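Local coordinates for protein benzoylformate Decarboxylase (Polynucleobacter necessarius, PDB 4K9Q) that binds thiamine diphosphate and magnesium and, as a benzoylformate decarboxylase of the TPP enzyme family, probably splits benzoylformate into benzaldehyde and carbon dioxide, at residues Q46-A52 / N77-L82; L83-N88 / A396-W402; K89-I94 / P150-L156; A231-E235 / F275-P279. All blocks are in the same frame, centred on the assembly; numbering follows the deposited sequence.

Interaction 1: Q46-A52 / N77-L82. With TPP (thiamine diphosphate), chain D.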
# COMPACT_ATOMS: atom_id res chain seq x y z
N GLN A 46 22.11 -9.56 14.16
CA GLN A 46 21.53 -8.97 12.95
C GLN A 46 20.08 -9.42 12.86
O GLN A 46 19.74 -10.51 13.34
CB GLN A 46 22.34 -9.39 11.71
CG GLN A 46 22.22 -8.43 10.52
CD GLN A 46 21.18 -8.87 9.50
OE1 GLN A 46 20.49 -9.87 9.69
NE2 GLN A 46 21.09 -8.13 8.39
N GLU A 47 19.22 -8.59 12.27
CA GLU A 47 17.78 -8.79 12.41
C GLU A 47 17.19 -9.97 11.64
O GLU A 47 16.15 -10.49 12.01
CB GLU A 47 17.03 -7.49 12.13
CG GLU A 47 17.35 -6.38 13.12
CD GLU A 47 18.60 -5.57 12.77
OE1 GLU A 47 19.35 -5.95 11.84
OE2 GLU A 47 18.83 -4.54 13.45
N ALA A 48 17.84 -10.41 10.56
CA ALA A 48 17.39 -11.63 9.90
C ALA A 48 17.48 -12.79 10.90
O ALA A 48 16.58 -13.62 10.99
CB ALA A 48 18.22 -11.92 8.65
N SER A 49 18.58 -12.83 11.67
CA SER A 49 18.73 -13.89 12.66
C SER A 49 17.71 -13.75 13.79
O SER A 49 17.16 -14.74 14.26
CB SER A 49 20.16 -13.93 13.23
OG SER A 49 21.05 -14.51 12.28
N VAL A 50 17.45 -12.51 14.21
CA VAL A 50 16.45 -12.25 15.25
C VAL A 50 15.11 -12.90 14.90
O VAL A 50 14.53 -13.66 15.69
CB VAL A 50 16.24 -10.75 15.46
CG1 VAL A 50 15.05 -10.50 16.38
CG2 VAL A 50 17.52 -10.09 16.02
N VAL A 51 14.62 -12.62 13.70
CA VAL A 51 13.32 -13.13 13.28
C VAL A 51 13.34 -14.66 13.13
O VAL A 51 12.43 -15.34 13.59
CB VAL A 51 12.86 -12.45 11.99
CG1 VAL A 51 11.61 -13.14 11.41
CG2 VAL A 51 12.56 -10.98 12.27
N ALA A 52 14.39 -15.19 12.51
CA ALA A 52 14.45 -16.64 12.31
C ALA A 52 14.58 -17.44 13.62
O ALA A 52 14.00 -18.51 13.76
CB ALA A 52 15.57 -17.01 11.32
N ASN A 77 16.26 -4.97 7.67
CA ASN A 77 17.18 -6.11 7.68
C ASN A 77 16.45 -7.43 7.88
O ASN A 77 16.96 -8.50 7.49
CB ASN A 77 18.24 -5.94 8.77
CG ASN A 77 19.34 -4.97 8.38
OD1 ASN A 77 19.42 -4.54 7.23
ND2 ASN A 77 20.20 -4.63 9.34
N ALA A 78 15.28 -7.37 8.51
CA ALA A 78 14.51 -8.57 8.84
C ALA A 78 13.52 -9.04 7.77
O ALA A 78 12.89 -10.09 7.94
CB ALA A 78 13.77 -8.38 10.16
N MET A 79 13.33 -8.28 6.69
CA MET A 79 12.19 -8.54 5.81
C MET A 79 12.19 -9.90 5.08
O MET A 79 11.12 -10.46 4.79
CB MET A 79 11.96 -7.39 4.81
CG MET A 79 11.27 -6.18 5.41
SD MET A 79 9.66 -6.54 6.13
CE MET A 79 8.82 -7.41 4.81
N GLY A 80 13.38 -10.41 4.77
CA GLY A 80 13.48 -11.71 4.12
C GLY A 80 13.01 -12.82 5.06
O GLY A 80 12.22 -13.69 4.69
N CYS A 81 13.49 -12.79 6.29
CA CYS A 81 13.04 -13.78 7.25
C CYS A 81 11.58 -13.57 7.67
O CYS A 81 10.90 -14.52 8.05
CB CYS A 81 13.99 -13.87 8.44
SG CYS A 81 15.49 -14.79 7.97
N LEU A 82 11.08 -12.34 7.58
CA LEU A 82 9.67 -12.11 7.89
C LEU A 82 8.78 -12.73 6.79
O LEU A 82 7.79 -13.38 7.09
CB LEU A 82 9.40 -10.61 8.05
CG LEU A 82 7.95 -10.25 8.38
CD1 LEU A 82 7.46 -11.05 9.58
CD2 LEU A 82 7.86 -8.75 8.66
N1' TPP D . 20.11 -2.29 14.10
C2' TPP D . 20.31 -1.56 12.94
CM2 TPP D . 20.17 -2.21 11.60
N3' TPP D . 20.60 -0.21 13.00
C4' TPP D . 20.72 0.41 14.22
N4' TPP D . 20.99 1.71 14.27
C5' TPP D . 20.57 -0.33 15.39
C6' TPP D . 20.24 -1.68 15.34
C7' TPP D . 20.69 0.35 16.73
N3 TPP D . 22.03 0.76 17.14
C2 TPP D . 22.52 2.06 17.07
S1 TPP D . 24.02 2.23 17.62
C5 TPP D . 24.10 0.66 17.99
C4 TPP D . 22.95 -0.07 17.70
CM4 TPP D . 22.75 -1.54 17.94
C6 TPP D . 25.38 0.19 18.63
C7 TPP D . 26.63 0.35 17.78
O7 TPP D . 27.63 -0.38 18.46
PA TPP D . 29.15 -0.41 17.94
O1A TPP D . 29.15 -0.56 16.44
O2A TPP D . 29.90 -1.52 18.60
O3A TPP D . 29.69 1.08 18.23
PB TPP D . 30.05 1.75 19.65
O1B TPP D . 28.84 2.54 20.05
O2B TPP D . 31.23 2.66 19.39
O3B TPP D . 30.34 0.71 20.68
O HOH W 1 19.38 -8.64 6.04
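Glu47 and Asn77 both send CG anti to their own carbonyl carbon (chi1 -63° and -78°), and Glu47 then folds at chi2, which sets its carboxylate beside the Asn77 amide. Asn77 ND2 donates to Glu47 OE1 at 3.0 Å; the acceptor lies in the amide plane, while OE1 itself is met from above the carboxylate plane. The other oxygen, Glu47 OE2, reaches 2.7 Å from N1' of thiamine diphosphate, and Asn77 ND2 also comes close to the CM2 methyl of that cofactor, whose site is completed by Ser375, Gly430 and Ser431 of the second subunit. Gln46 bends back to cap helix 47-61, its OE1 accepting from Ala48 N at 2.8 Å. Its NE2 lies 3.6 Å from Asn77 CG, the two amides nearly parallel, and a water links the same NE2 to Asn77 O. Further along, the contact turns apolar. Val51 spans Ala78 and Cys81, CG2 against Ala78 CB at 3.6 Å and CG1 against Cys81 CB at 3.9 Å, while Cys81 SG touches the methyls of Ala48 and Ala52. A glutamate facing N1' of the aminopyrimidine is the hallmark of thiamine diphosphate enzymes, consistent with a part for Glu47 in cofactor activation. Here Asn77 grips the oxygen that does not face N1', a second-shell bond that probably limits rotation of the carboxylate and keeps OE2 directed at N1'.

Interaction 2: L83-N88 / A396-W402. With TPP (thiamine diphosphate), chain B.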
# COMPACT_ATOMS: atom_id res chain seq x y z
N LEU A 83 9.16 -12.55 5.53
CA LEU A 83 8.49 -13.25 4.43
C LEU A 83 8.43 -14.74 4.77
O LEU A 83 7.39 -15.38 4.65
CB LEU A 83 9.24 -13.00 3.12
CG LEU A 83 8.75 -13.59 1.79
CD1 LEU A 83 9.40 -12.87 0.61
CD2 LEU A 83 9.04 -15.08 1.70
N THR A 84 9.55 -15.29 5.22
CA THR A 84 9.59 -16.72 5.50
C THR A 84 8.69 -17.10 6.69
O THR A 84 7.98 -18.11 6.63
CB THR A 84 11.04 -17.18 5.71
OG1 THR A 84 11.78 -16.94 4.50
CG2 THR A 84 11.10 -18.66 6.09
N ALA A 85 8.70 -16.29 7.74
CA ALA A 85 7.79 -16.54 8.87
C ALA A 85 6.33 -16.54 8.42
O ALA A 85 5.52 -17.35 8.87
CB ALA A 85 8.01 -15.50 9.97
N TYR A 86 5.99 -15.62 7.52
CA TYR A 86 4.64 -15.54 6.99
C TYR A 86 4.28 -16.84 6.25
O TYR A 86 3.21 -17.41 6.46
CB TYR A 86 4.52 -14.34 6.04
CG TYR A 86 3.12 -14.07 5.55
CD1 TYR A 86 2.66 -14.66 4.37
CD2 TYR A 86 2.27 -13.21 6.24
CE1 TYR A 86 1.37 -14.41 3.90
CE2 TYR A 86 0.98 -12.95 5.78
CZ TYR A 86 0.55 -13.55 4.61
OH TYR A 86 -0.72 -13.30 4.15
N GLN A 87 5.17 -17.31 5.38
CA GLN A 87 4.88 -18.52 4.62
C GLN A 87 4.93 -19.80 5.48
O GLN A 87 4.26 -20.78 5.18
CB GLN A 87 5.76 -18.61 3.36
CG GLN A 87 5.49 -17.43 2.41
CD GLN A 87 6.05 -17.61 1.02
OE1 GLN A 87 7.11 -18.21 0.83
NE2 GLN A 87 5.34 -17.08 0.02
N ASN A 88 5.70 -19.75 6.56
CA ASN A 88 5.75 -20.83 7.57
C ASN A 88 4.46 -20.84 8.42
O ASN A 88 4.21 -21.81 9.15
CB ASN A 88 6.92 -20.61 8.54
CG ASN A 88 8.27 -21.02 7.96
OD1 ASN A 88 8.36 -21.72 6.94
ND2 ASN A 88 9.34 -20.60 8.63
N ALA A 396 9.62 -22.79 4.48
CA ALA A 396 8.54 -22.96 3.50
C ALA A 396 8.76 -22.11 2.26
O ALA A 396 8.06 -22.29 1.25
CB ALA A 396 7.18 -22.63 4.14
N SER A 397 9.74 -21.21 2.32
CA SER A 397 9.83 -20.09 1.38
C SER A 397 10.98 -20.17 0.36
O SER A 397 10.96 -19.46 -0.65
CB SER A 397 10.04 -18.81 2.17
OG SER A 397 11.34 -18.84 2.74
N GLY A 398 11.98 -20.98 0.66
CA GLY A 398 13.20 -21.01 -0.14
C GLY A 398 14.17 -19.86 0.09
O GLY A 398 15.19 -19.76 -0.60
N GLY A 399 13.86 -18.98 1.04
CA GLY A 399 14.72 -17.85 1.36
C GLY A 399 15.92 -18.21 2.23
O GLY A 399 15.79 -18.44 3.43
N LEU A 400 17.10 -18.25 1.62
CA LEU A 400 18.30 -18.61 2.35
C LEU A 400 18.59 -17.63 3.48
O LEU A 400 18.26 -16.44 3.39
CB LEU A 400 19.50 -18.69 1.39
CG LEU A 400 19.36 -19.68 0.25
CD1 LEU A 400 20.64 -19.68 -0.60
CD2 LEU A 400 19.08 -21.07 0.80
N GLY A 401 19.19 -18.13 4.55
CA GLY A 401 19.47 -17.33 5.73
C GLY A 401 18.49 -17.61 6.87
O GLY A 401 18.59 -17.02 7.94
N TRP A 402 17.54 -18.51 6.64
CA TRP A 402 16.55 -18.79 7.67
C TRP A 402 16.99 -19.92 8.60
O TRP A 402 16.84 -19.82 9.82
CB TRP A 402 15.19 -19.13 7.05
CG TRP A 402 14.12 -19.32 8.08
CD1 TRP A 402 13.39 -18.35 8.70
CD2 TRP A 402 13.66 -20.57 8.62
NE1 TRP A 402 12.51 -18.91 9.59
CE2 TRP A 402 12.65 -20.27 9.56
CE3 TRP A 402 14.01 -21.91 8.40
CZ2 TRP A 402 11.98 -21.27 10.28
CZ3 TRP A 402 13.34 -22.90 9.12
CH2 TRP A 402 12.34 -22.57 10.05
N1' TPP B . 19.29 -15.27 -1.83
C2' TPP B . 18.33 -15.67 -0.91
CM2 TPP B . 18.06 -14.84 0.31
N3' TPP B . 17.59 -16.82 -1.11
C4' TPP B . 17.82 -17.59 -2.22
N4' TPP B . 17.09 -18.69 -2.41
C5' TPP B . 18.81 -17.22 -3.13
C6' TPP B . 19.54 -16.05 -2.95
C7' TPP B . 19.05 -18.07 -4.35
N3 TPP B . 19.69 -19.36 -4.15
C2 TPP B . 19.03 -20.58 -4.13
S1 TPP B . 19.99 -21.85 -3.91
C5 TPP B . 21.30 -20.90 -3.85
C4 TPP B . 21.03 -19.54 -4.00
CM4 TPP B . 22.05 -18.43 -3.98
C6 TPP B . 22.62 -21.59 -3.68
C7 TPP B . 22.78 -22.37 -2.39
O7 TPP B . 24.15 -22.71 -2.33
PA TPP B . 24.75 -23.62 -1.15
O1A TPP B . 24.13 -23.20 0.15
O2A TPP B . 26.24 -23.51 -1.11
O3A TPP B . 24.16 -25.09 -1.46
PB TPP B . 24.57 -26.10 -2.64
O1B TPP B . 23.57 -25.90 -3.73
O2B TPP B . 24.47 -27.49 -2.05
O3B TPP B . 25.95 -25.80 -3.15
O HOH W 2 14.33 -16.46 4.86
O HOH W 3 6.04 -20.89 0.08
O HOH W 4 8.51 -18.49 -1.53
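Thr84 and Ser397 meet hydroxyl to hydroxyl where helix 79-88 packs on the cofactor-binding loop, and Ser397 shapes that loop as an ST turn. Among the hydrogen bonds, Thr84 OG1 and Ser397 OG lie only 2.6 Å apart. Ser397 OG, held between its backbone N and carbonyl carbon (chi1 70°), also accepts from Gly399 N at 3.0 Å. Ala396 N donates to Asn88 OD1, in the carbonyl plane. Water-mediated links follow: one water joins Thr84 OG1 to Gly399 O, and another donates to both Gln87 OE1 and Ser397 O. Trp402 takes both apolar and polar neighbours. Thr84 CG2 sits over one face of the indole, 3.6 Å from the centroid of the five-membered ring, a CH-pi contact. Asn88 ND2 approaches the same ring obliquely, 3.2 Å from CZ2, with its amide turned 70° from the ring. Asp55 OD2, on helix 47-61, binds both this ND2 and Trp402 NE1. A leucine in place of Trp402 would probably open a gap under the Thr84 methyl and leave Asp55 OD2 without its indole N-H donor. These contacts join helix 79-88 to a loop that makes its two hydrogen bonds to the aminopyrimidine of thiamine diphosphate from the backbone while the Leu400 side chain packs against the cofactor: Leu400 N donates to N3' at 3.1 Å, and N4' donates to Gly398 O at 2.8 Å, nearly straight at 169°.

Interaction 3: K89-I94 / P150-L156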
# COMPACT_ATOMS: atom_id res chain seq x y z
N LYS A 89 3.69 -19.76 8.34
CA LYS A 89 2.50 -19.56 9.18
C LYS A 89 2.81 -19.52 10.67
O LYS A 89 2.09 -20.08 11.50
CB LYS A 89 1.42 -20.59 8.85
CG LYS A 89 0.79 -20.33 7.47
CD LYS A 89 -0.39 -21.24 7.17
CE LYS A 89 0.04 -22.66 6.84
NZ LYS A 89 -1.03 -23.33 6.03
N THR A 90 3.89 -18.82 11.02
CA THR A 90 4.33 -18.76 12.41
C THR A 90 3.78 -17.50 13.05
O THR A 90 3.92 -16.41 12.50
CB THR A 90 5.86 -18.70 12.50
OG1 THR A 90 6.41 -19.78 11.73
CG2 THR A 90 6.34 -18.79 13.95
N PRO A 91 3.13 -17.63 14.22
CA PRO A 91 2.46 -16.50 14.86
C PRO A 91 3.40 -15.56 15.63
O PRO A 91 3.20 -15.36 16.83
CB PRO A 91 1.47 -17.18 15.80
CG PRO A 91 2.12 -18.48 16.16
CD PRO A 91 2.90 -18.90 14.93
N LEU A 92 4.40 -14.99 14.96
CA LEU A 92 5.32 -14.06 15.61
C LEU A 92 4.66 -12.70 15.82
O LEU A 92 3.89 -12.23 14.97
CB LEU A 92 6.58 -13.87 14.76
CG LEU A 92 7.40 -15.11 14.48
CD1 LEU A 92 8.65 -14.70 13.71
CD2 LEU A 92 7.76 -15.81 15.82
N ILE A 93 4.96 -12.08 16.95
CA ILE A 93 4.57 -10.69 17.16
C ILE A 93 5.80 -9.82 16.94
O ILE A 93 6.68 -9.73 17.81
CB ILE A 93 3.96 -10.49 18.56
CG1 ILE A 93 2.71 -11.35 18.70
CG2 ILE A 93 3.63 -9.01 18.79
CD1 ILE A 93 2.09 -11.33 20.09
N ILE A 94 5.86 -9.20 15.76
CA ILE A 94 7.01 -8.38 15.41
C ILE A 94 6.82 -6.97 15.96
O ILE A 94 5.85 -6.29 15.61
CB ILE A 94 7.21 -8.27 13.88
CG1 ILE A 94 7.21 -9.65 13.19
CG2 ILE A 94 8.50 -7.48 13.59
CD1 ILE A 94 8.29 -10.60 13.64
N PRO A 150 -5.53 -18.92 9.36
CA PRO A 150 -4.18 -19.49 9.25
C PRO A 150 -3.22 -18.59 10.02
O PRO A 150 -3.21 -17.37 9.80
CB PRO A 150 -3.89 -19.41 7.75
CG PRO A 150 -4.66 -18.23 7.28
CD PRO A 150 -5.92 -18.20 8.13
N GLN A 151 -2.44 -19.16 10.92
CA GLN A 151 -1.58 -18.36 11.77
C GLN A 151 -0.48 -17.65 10.97
O GLN A 151 -0.14 -18.04 9.85
CB GLN A 151 -0.99 -19.21 12.90
CG GLN A 151 -2.07 -19.86 13.78
CD GLN A 151 -1.47 -20.63 14.95
OE1 GLN A 151 -0.38 -21.20 14.84
NE2 GLN A 151 -2.19 -20.66 16.07
N GLY A 152 0.06 -16.58 11.54
CA GLY A 152 1.07 -15.80 10.84
C GLY A 152 1.50 -14.58 11.60
O GLY A 152 0.90 -14.23 12.62
N PRO A 153 2.56 -13.91 11.13
CA PRO A 153 3.15 -12.79 11.87
C PRO A 153 2.37 -11.49 11.74
O PRO A 153 1.68 -11.26 10.74
CB PRO A 153 4.54 -12.64 11.24
CG PRO A 153 4.35 -13.12 9.84
CD PRO A 153 3.35 -14.25 9.92
N VAL A 154 2.48 -10.66 12.76
CA VAL A 154 1.88 -9.33 12.77
C VAL A 154 2.95 -8.31 13.19
O VAL A 154 3.99 -8.68 13.74
CB VAL A 154 0.69 -9.26 13.75
CG1 VAL A 154 -0.42 -10.21 13.32
CG2 VAL A 154 1.16 -9.61 15.16
N PHE A 155 2.70 -7.03 12.92
CA PHE A 155 3.70 -6.00 13.19
C PHE A 155 3.11 -4.82 13.96
O PHE A 155 2.07 -4.27 13.56
CB PHE A 155 4.31 -5.48 11.88
CG PHE A 155 5.22 -4.30 12.07
CD1 PHE A 155 6.45 -4.45 12.70
CD2 PHE A 155 4.84 -3.03 11.65
CE1 PHE A 155 7.30 -3.36 12.89
CE2 PHE A 155 5.70 -1.93 11.83
CZ PHE A 155 6.92 -2.10 12.47
N LEU A 156 3.77 -4.45 15.05
CA LEU A 156 3.43 -3.23 15.80
C LEU A 156 4.61 -2.26 15.81
O LEU A 156 5.74 -2.66 16.12
CB LEU A 156 3.09 -3.57 17.26
CG LEU A 156 1.87 -4.46 17.52
CD1 LEU A 156 1.75 -4.74 19.01
CD2 LEU A 156 0.61 -3.78 16.99
O HOH W 5 1.10 -22.16 12.84
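Residues 89-94 and 150-156 run side by side in the same direction, 8° apart, and zip into parallel beta pairing at Ile93-Val154 and Ile94-Phe155. Three backbone bonds make the ladder: Val154 N to Leu92 O, Ile94 N to Val154 O and Leu156 N to Ile94 O, the last at 2.8 Å. Before them Pro153 brings no N-H to Thr90 O, which instead takes a weak bond from Leu92 N across the inverse gamma turn centred on Pro91. Side chains alternate. Ile93 CG1 meets Val154 CG2 on one face of the sheet; on the other, Ile94 CG2 comes to the edge of the Phe155 ring, in its plane, 3.8 Å from CD1. Phe155 CG stands anti to the backbone N (chi1 173°), which lays CD1 close to Ile94 O as well. Leu82 of helix 79-88 packs on Ile94 and Pro153. At the N-terminal end of both segments, Lys89 closes helix 79-88 in a Schellman motif and lays its methylenes along Gln151, CB 3.2 Å from Gln151 O; its NZ goes on to salt bridges with Asp207 and Asp297. Lys89 O and Gln151 O, both acceptors, lie 3.4 Å apart, and a water donates to Lys89 O and Gln151 OE1, while Gln151 NE2 donates to Met147 O. The chemistry thus changes along the contact: N-H bonds pair the strands in the six-stranded N-terminal sheet, but toward residues 89-91 and 150-152 they stop, leaving CA-H...O contacts and the water, and the lysine carries the charge across to residues of the central domain.

Interaction 4: A231-E235 / F275-P279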
# COMPACT_ATOMS: atom_id res chain seq x y z
N ALA A 231 4.05 -33.56 -0.26
CA ALA A 231 3.94 -32.46 -1.22
C ALA A 231 5.33 -31.90 -1.54
O ALA A 231 6.25 -32.01 -0.72
CB ALA A 231 3.05 -31.37 -0.66
N PRO A 232 5.50 -31.31 -2.74
CA PRO A 232 6.80 -30.71 -3.06
C PRO A 232 7.17 -29.63 -2.06
O PRO A 232 6.29 -28.86 -1.63
CB PRO A 232 6.57 -30.08 -4.45
CG PRO A 232 5.08 -29.88 -4.53
CD PRO A 232 4.49 -31.05 -3.78
N PHE A 233 8.44 -29.57 -1.68
CA PHE A 233 8.89 -28.54 -0.75
C PHE A 233 8.08 -28.47 0.54
O PHE A 233 7.73 -27.39 1.02
CB PHE A 233 8.94 -27.18 -1.46
CG PHE A 233 10.13 -27.03 -2.35
CD1 PHE A 233 11.36 -26.69 -1.82
CD2 PHE A 233 10.04 -27.29 -3.71
CE1 PHE A 233 12.47 -26.58 -2.63
CE2 PHE A 233 11.16 -27.18 -4.53
CZ PHE A 233 12.37 -26.83 -3.98
N ALA A 234 7.78 -29.64 1.09
CA ALA A 234 7.13 -29.71 2.40
C ALA A 234 8.17 -29.38 3.47
O ALA A 234 9.12 -30.12 3.67
CB ALA A 234 6.51 -31.08 2.63
N GLU A 235 7.94 -28.26 4.15
CA GLU A 235 8.89 -27.70 5.10
C GLU A 235 9.06 -28.56 6.35
O GLU A 235 10.10 -28.50 7.02
CB GLU A 235 8.42 -26.29 5.50
CG GLU A 235 7.04 -26.25 6.17
CD GLU A 235 5.90 -25.99 5.20
OE1 GLU A 235 5.96 -26.42 4.02
OE2 GLU A 235 4.92 -25.35 5.62
N PHE A 275 0.05 -26.42 -6.50
CA PHE A 275 1.12 -27.10 -5.77
C PHE A 275 2.29 -26.13 -5.64
O PHE A 275 2.39 -25.16 -6.40
CB PHE A 275 1.64 -28.31 -6.55
CG PHE A 275 0.75 -29.51 -6.49
CD1 PHE A 275 0.62 -30.23 -5.31
CD2 PHE A 275 0.06 -29.93 -7.62
CE1 PHE A 275 -0.18 -31.35 -5.25
CE2 PHE A 275 -0.76 -31.06 -7.57
CZ PHE A 275 -0.88 -31.77 -6.39
N ARG A 276 3.21 -26.43 -4.72
CA ARG A 276 4.38 -25.58 -4.50
C ARG A 276 5.47 -25.93 -5.52
O ARG A 276 6.50 -26.53 -5.19
CB ARG A 276 4.88 -25.70 -3.06
CG ARG A 276 5.99 -24.74 -2.70
CD ARG A 276 6.28 -24.83 -1.21
NE ARG A 276 5.23 -24.18 -0.44
CZ ARG A 276 5.04 -24.39 0.86
NH1 ARG A 276 5.82 -25.24 1.51
NH2 ARG A 276 4.06 -23.75 1.50
N TYR A 277 5.21 -25.56 -6.77
CA TYR A 277 6.16 -25.80 -7.85
C TYR A 277 7.36 -24.87 -7.75
O TYR A 277 7.32 -23.85 -7.07
CB TYR A 277 5.49 -25.56 -9.19
CG TYR A 277 4.32 -26.45 -9.52
CD1 TYR A 277 4.47 -27.83 -9.62
CD2 TYR A 277 3.06 -25.91 -9.80
CE1 TYR A 277 3.39 -28.64 -9.97
CE2 TYR A 277 1.98 -26.71 -10.15
CZ TYR A 277 2.16 -28.08 -10.24
OH TYR A 277 1.09 -28.88 -10.59
N TYR A 278 8.44 -25.21 -8.44
CA TYR A 278 9.62 -24.35 -8.44
C TYR A 278 10.17 -24.17 -9.86
O TYR A 278 9.96 -23.12 -10.47
CB TYR A 278 10.67 -24.87 -7.45
CG TYR A 278 11.92 -24.02 -7.35
CD1 TYR A 278 11.90 -22.68 -7.75
CD2 TYR A 278 13.10 -24.54 -6.85
CE1 TYR A 278 13.04 -21.90 -7.66
CE2 TYR A 278 14.24 -23.77 -6.75
CZ TYR A 278 14.21 -22.45 -7.16
OH TYR A 278 15.35 -21.67 -7.07
N PRO A 279 10.84 -25.20 -10.41
CA PRO A 279 11.28 -25.08 -11.80
C PRO A 279 10.10 -25.13 -12.75
O PRO A 279 9.07 -25.74 -12.42
CB PRO A 279 12.14 -26.34 -12.00
CG PRO A 279 11.54 -27.33 -11.07
CD PRO A 279 11.13 -26.54 -9.86
O HOH W 6 3.60 -23.48 4.30
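The guanidinium of Arg276 is gripped at its edge: Phe233 O, the Glu235 carboxylate and a water all lie near its plane. NH1 gives two bonds, to Phe233 O at 2.9 Å and to Glu235 OE1 at 2.8 Å, the second a salt bridge in which OE1 is approached from above the carboxylate plane. The water joins Arg276 NH2 to Glu235 OE2, which also pairs with Arg210. The rings of Phe233 and Tyr278 meet obliquely, planes at 80°, with Phe233 CZ 3.7 Å from Tyr278 CD2. Arg276 leaves its backbone extended, CG anti to N (chi1 -173°), and bends only at chi3; this lays CD against Phe233 CB at 3.6 Å before the head turns to its acceptors. Pro232 CB covers Arg276 O, a carbonyl buried here without a partner. A leucine at Arg276 would probably leave Phe233 O without this donor and remove one of the positive charges that pair with Glu235. Ala231 to Ala234 form a type II turn, and Arg276 centres an inverse gamma turn. The two loops follow strands 228-230 and 266-270, which flank strand 201-204 in the Rossmann-like central sheet. Helix 254-260 packs on Pro232 and Phe275 through Leu257, Tyr278 meets Phe465 of helix 460-468 near the thiamine diphosphate, and its OH bonds to Ser26 of the second subunit.

Interactions 1, 2 and 3 form a continuous cluster: 1 and 2 share helix 79-88, their centres 10 Å apart, and strand 93-98 of interaction 3 follows that helix directly, its centre 13 Å from each. Interaction 3 pairs strands of the N-terminal sheet, while interaction 2 ties the same helix to the loop 396-402 of the C-terminal domain, more than 300 residues later. Interaction 4, in the central domain, lies between these partners in sequence and touches interaction 2 where Ala396 meets Glu235 and Arg276. Interactions 1 and 2 face two different cofactors, one held mainly by the second subunit, so the segments next to this helix reach towards two active sites of the tetramer.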